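Local coordinates for ancylostoma secreted protein 1 (Necator americanus, PDB 3NT8), which is a secreted two-CAP-domain hookworm protein associated with the transition of infective larvae to parasitism, at residues A268-K273 against I398-Q403. Sequence-based numbering, arbitrary orientation.
Sequences AAKMLK and IYTMGQ
Ala268 and Met401 form a single backbone bridge where two loops meet at one end of the second CAP domain. Residues 268-273 are the approach to strand 275-276, while residues 398-403 belong to the tail that follows strand 381-388. Ala269 N donates to Thr400 O at 2.7 Å, nearly straight (169°). Ala268 CA lies 3.4 Å from Thr400 O in a CA-H...O contact. Water 1 grips the carbonyl as well, donating to Thr400 O while accepting from Lys270 N, so two successive amides of 268-273 reach one oxygen, the second through water. One step on, Ala269 CA makes another such contact, 3.4 Å from Gln403 O.

Beside the bridge, toward helix 235-253, Ala268 CB and Met271 CE both approach the Tyr399 ring obliquely and from the same side. Ala268 CB lies 3.6 Å from Tyr399 CD1, and Met271 CE lies 3.5 Å from Tyr399 CD2. The methionine chain starts with CG anti to the backbone N (chi1 -175°) and then bends at both later torsions, which brings the methyl back to the ring. Helix 235-253 backs this cluster through Val252, which touches both Met271 and Tyr399. In the alpha-beta-alpha sandwich of the CAP fold, the tail beyond the last sheet strand is thus tied to the chain leading into edge strand 275-276, and the Tyr399 hydroxyl bonds to Pro266 O just upstream.

On the more open flank, Lys270 lies obliquely across Thr400, with Lys270 CE 3.2 Å from Thr400 OG1. Water 2 lies between Thr400 OG1 and Lys270 NZ, its bond to NZ being weak. The lysine ammonium forms a salt bridge with Asp365, whose OD2 also accepts from the amide of Thr400; one carboxylate therefore holds both sides of the contact.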
ATOM      1  N   ALA A 268      24.104   0.171  11.616  1.00 14.30           N
ATOM      2  CA  ALA A 268      23.685  -0.251  12.960  1.00 14.21           C
ATOM      3  C   ALA A 268      24.605  -1.360  13.383  1.00 14.54           C
ATOM      4  O   ALA A 268      24.826  -2.288  12.593  1.00 15.54           O
ATOM      5  CB  ALA A 268      22.266  -0.788  12.922  1.00 14.22           C
ATOM      6  N   ALA A 269      25.128  -1.283  14.611  1.00 14.74           N
ATOM      7  CA  ALA A 269      26.039  -2.326  15.140  1.00 15.51           C
ATOM      8  C   ALA A 269      25.347  -3.555  15.727  1.00 17.18           C
ATOM      9  O   ALA A 269      25.943  -4.651  15.749  1.00 16.52           O
ATOM     10  CB  ALA A 269      26.998  -1.743  16.207  1.00 13.50           C
ATOM     11  N   LYS A 270      24.161  -3.378  16.307  1.00 17.00           N
ATOM     12  CA  LYS A 270      23.477  -4.512  16.955  1.00 18.03           C
ATOM     13  C   LYS A 270      21.955  -4.513  16.771  1.00 19.06           C
ATOM     14  O   LYS A 270      21.201  -4.541  17.762  1.00 20.05           O
ATOM     15  CB  LYS A 270      23.829  -4.589  18.454  1.00 18.66           C
ATOM     16  CG  LYS A 270      23.547  -3.346  19.280  1.00 18.05           C
ATOM     17  CD  LYS A 270      23.905  -3.601  20.716  1.00 18.08           C
ATOM     18  CE  LYS A 270      23.409  -2.384  21.522  1.00 27.69           C
ATOM     19  NZ  LYS A 270      21.908  -2.049  21.210  1.00 27.46           N
ATOM     20  N   MET A 271      21.531  -4.480  15.510  1.00 19.25           N
ATOM     21  CA  MET A 271      20.132  -4.456  15.114  1.00 20.34           C
ATOM     22  C   MET A 271      19.525  -5.826  15.182  1.00 21.14           C
ATOM     23  O   MET A 271      19.868  -6.688  14.406  1.00 23.48           O
ATOM     24  CB  MET A 271      19.985  -3.893  13.698  1.00 18.79           C
ATOM     25  CG  MET A 271      18.534  -3.717  13.253  1.00 18.72           C
ATOM     26  SD  MET A 271      17.621  -2.318  14.005  1.00 18.32           S
ATOM     27  CE  MET A 271      18.632  -0.963  13.359  1.00 11.78           C
ATOM     28  N   LEU A 272      18.624  -6.035  16.116  1.00 21.93           N
ATOM     29  CA  LEU A 272      18.072  -7.363  16.338  1.00 22.02           C
ATOM     30  C   LEU A 272      16.995  -7.736  15.299  1.00 22.23           C
ATOM     31  O   LEU A 272      16.220  -6.882  14.808  1.00 20.19           O
ATOM     32  CB  LEU A 272      17.462  -7.400  17.732  1.00 23.46           C
ATOM     33  CG  LEU A 272      18.459  -7.292  18.886  1.00 24.45           C
ATOM     34  CD1 LEU A 272      17.629  -6.930  20.124  1.00 26.14           C
ATOM     35  CD2 LEU A 272      19.205  -8.594  19.076  1.00 20.83           C
ATOM     36  N   LYS A 273      16.962  -9.013  14.954  1.00 21.48           N
ATOM     37  CA  LYS A 273      15.968  -9.513  14.016  1.00 22.39           C
ATOM     38  C   LYS A 273      14.683  -9.706  14.782  1.00 21.81           C
ATOM     39  O   LYS A 273      14.690 -10.336  15.820  1.00 22.00           O
ATOM     40  CB  LYS A 273      16.412 -10.868  13.412  1.00 22.25           C
ATOM     41  CG  LYS A 273      15.485 -11.376  12.276  1.00 21.57           C
ATOM     42  CD  LYS A 273      16.106 -12.610  11.560  1.00 28.40           C
ATOM     43  CE  LYS A 273      15.366 -12.942  10.275  1.00 28.74           C
ATOM     44  NZ  LYS A 273      15.792 -14.278   9.800  1.00 36.07           N
ATOM     45  N   ILE A 398      18.306   5.746  18.416  1.00 16.71           N
ATOM     46  CA  ILE A 398      17.309   4.794  17.920  1.00 15.64           C
ATOM     47  C   ILE A 398      18.000   3.426  17.803  1.00 14.71           C
ATOM     48  O   ILE A 398      17.413   2.379  18.098  1.00 14.48           O
ATOM     49  CB  ILE A 398      16.711   5.217  16.561  1.00 16.20           C
ATOM     50  CG1 ILE A 398      16.104   6.607  16.619  1.00 16.07           C
ATOM     51  CG2 ILE A 398      15.696   4.171  16.013  1.00 13.03           C
ATOM     52  CD1 ILE A 398      16.119   7.289  15.241  1.00 22.11           C
ATOM     53  N   TYR A 399      19.238   3.436  17.357  1.00 14.52           N
ATOM     54  CA  TYR A 399      20.036   2.193  17.309  1.00 14.34           C
ATOM     55  C   TYR A 399      21.515   2.546  17.489  1.00 15.19           C
ATOM     56  O   TYR A 399      21.955   3.689  17.139  1.00 14.23           O
ATOM     57  CB  TYR A 399      19.794   1.393  16.026  1.00 14.56           C
ATOM     58  CG  TYR A 399      19.931   2.135  14.704  1.00 12.65           C
ATOM     59  CD1 TYR A 399      21.197   2.403  14.153  1.00 15.04           C
ATOM     60  CD2 TYR A 399      18.805   2.520  14.006  1.00 11.82           C
ATOM     61  CE1 TYR A 399      21.342   3.044  12.966  1.00 13.58           C
ATOM     62  CE2 TYR A 399      18.909   3.152  12.783  1.00 12.28           C
ATOM     63  CZ  TYR A 399      20.203   3.420  12.277  1.00 16.14           C
ATOM     64  OH  TYR A 399      20.395   4.042  11.101  1.00 18.05           O
ATOM     65  N   THR A 400      22.274   1.599  18.069  1.00 15.96           N
ATOM     66  CA  THR A 400      23.712   1.778  18.299  1.00 14.58           C
ATOM     67  C   THR A 400      24.415   1.695  16.947  1.00 15.40           C
ATOM     68  O   THR A 400      24.206   0.742  16.139  1.00 15.03           O
ATOM     69  CB  THR A 400      24.292   0.661  19.187  1.00 15.52           C
ATOM     70  OG1 THR A 400      23.589   0.654  20.425  1.00 16.12           O
ATOM     71  CG2 THR A 400      25.829   0.913  19.471  1.00 11.63           C
ATOM     72  N   MET A 401      25.282   2.653  16.747  1.00 15.02           N
ATOM     73  CA  MET A 401      25.920   2.890  15.504  1.00 17.30           C
ATOM     74  C   MET A 401      27.294   2.219  15.372  1.00 17.79           C
ATOM     75  O   MET A 401      28.146   2.267  16.293  1.00 17.46           O
ATOM     76  CB  MET A 401      25.997   4.431  15.273  1.00 18.15           C
ATOM     77  CG  MET A 401      24.694   5.092  14.903  1.00 16.31           C
ATOM     78  SD  MET A 401      24.875   6.871  14.783  1.00 27.36           S
ATOM     79  CE  MET A 401      24.890   7.240  16.558  1.00 23.72           C
ATOM     80  N   GLY A 402      27.488   1.554  14.241  1.00 18.32           N
ATOM     81  CA  GLY A 402      28.767   0.829  13.982  1.00 20.32           C
ATOM     82  C   GLY A 402      28.595  -0.209  12.876  1.00 20.35           C
ATOM     83  O   GLY A 402      27.541  -0.316  12.267  1.00 20.67           O
ATOM     84  N   GLN A 403      29.626  -0.973  12.605  1.00 20.89           N
ATOM     85  CA  GLN A 403      29.557  -1.925  11.508  1.00 21.72           C
ATOM     86  C   GLN A 403      28.559  -3.050  11.851  1.00 22.03           C
ATOM     87  O   GLN A 403      28.486  -3.470  12.996  1.00 19.86           O
ATOM     88  CB  GLN A 403      30.941  -2.477  11.188  1.00 21.76           C
ATOM     89  CG  GLN A 403      31.926  -1.446  10.571  1.00 24.59           C
ATOM     90  CD  GLN A 403      31.491  -0.958   9.174  1.00 29.95           C
ATOM     91  OE1 GLN A 403      31.052  -1.745   8.335  1.00 31.34           O
ATOM     92  NE2 GLN A 403      31.645   0.334   8.920  1.00 26.98           N
TER
HETATM   93  O   HOH W   1      22.306  -1.226  16.505  1.00 20.89           O
HETATM   94  O   HOH W   2      21.368   1.308  21.283  1.00 36.21           O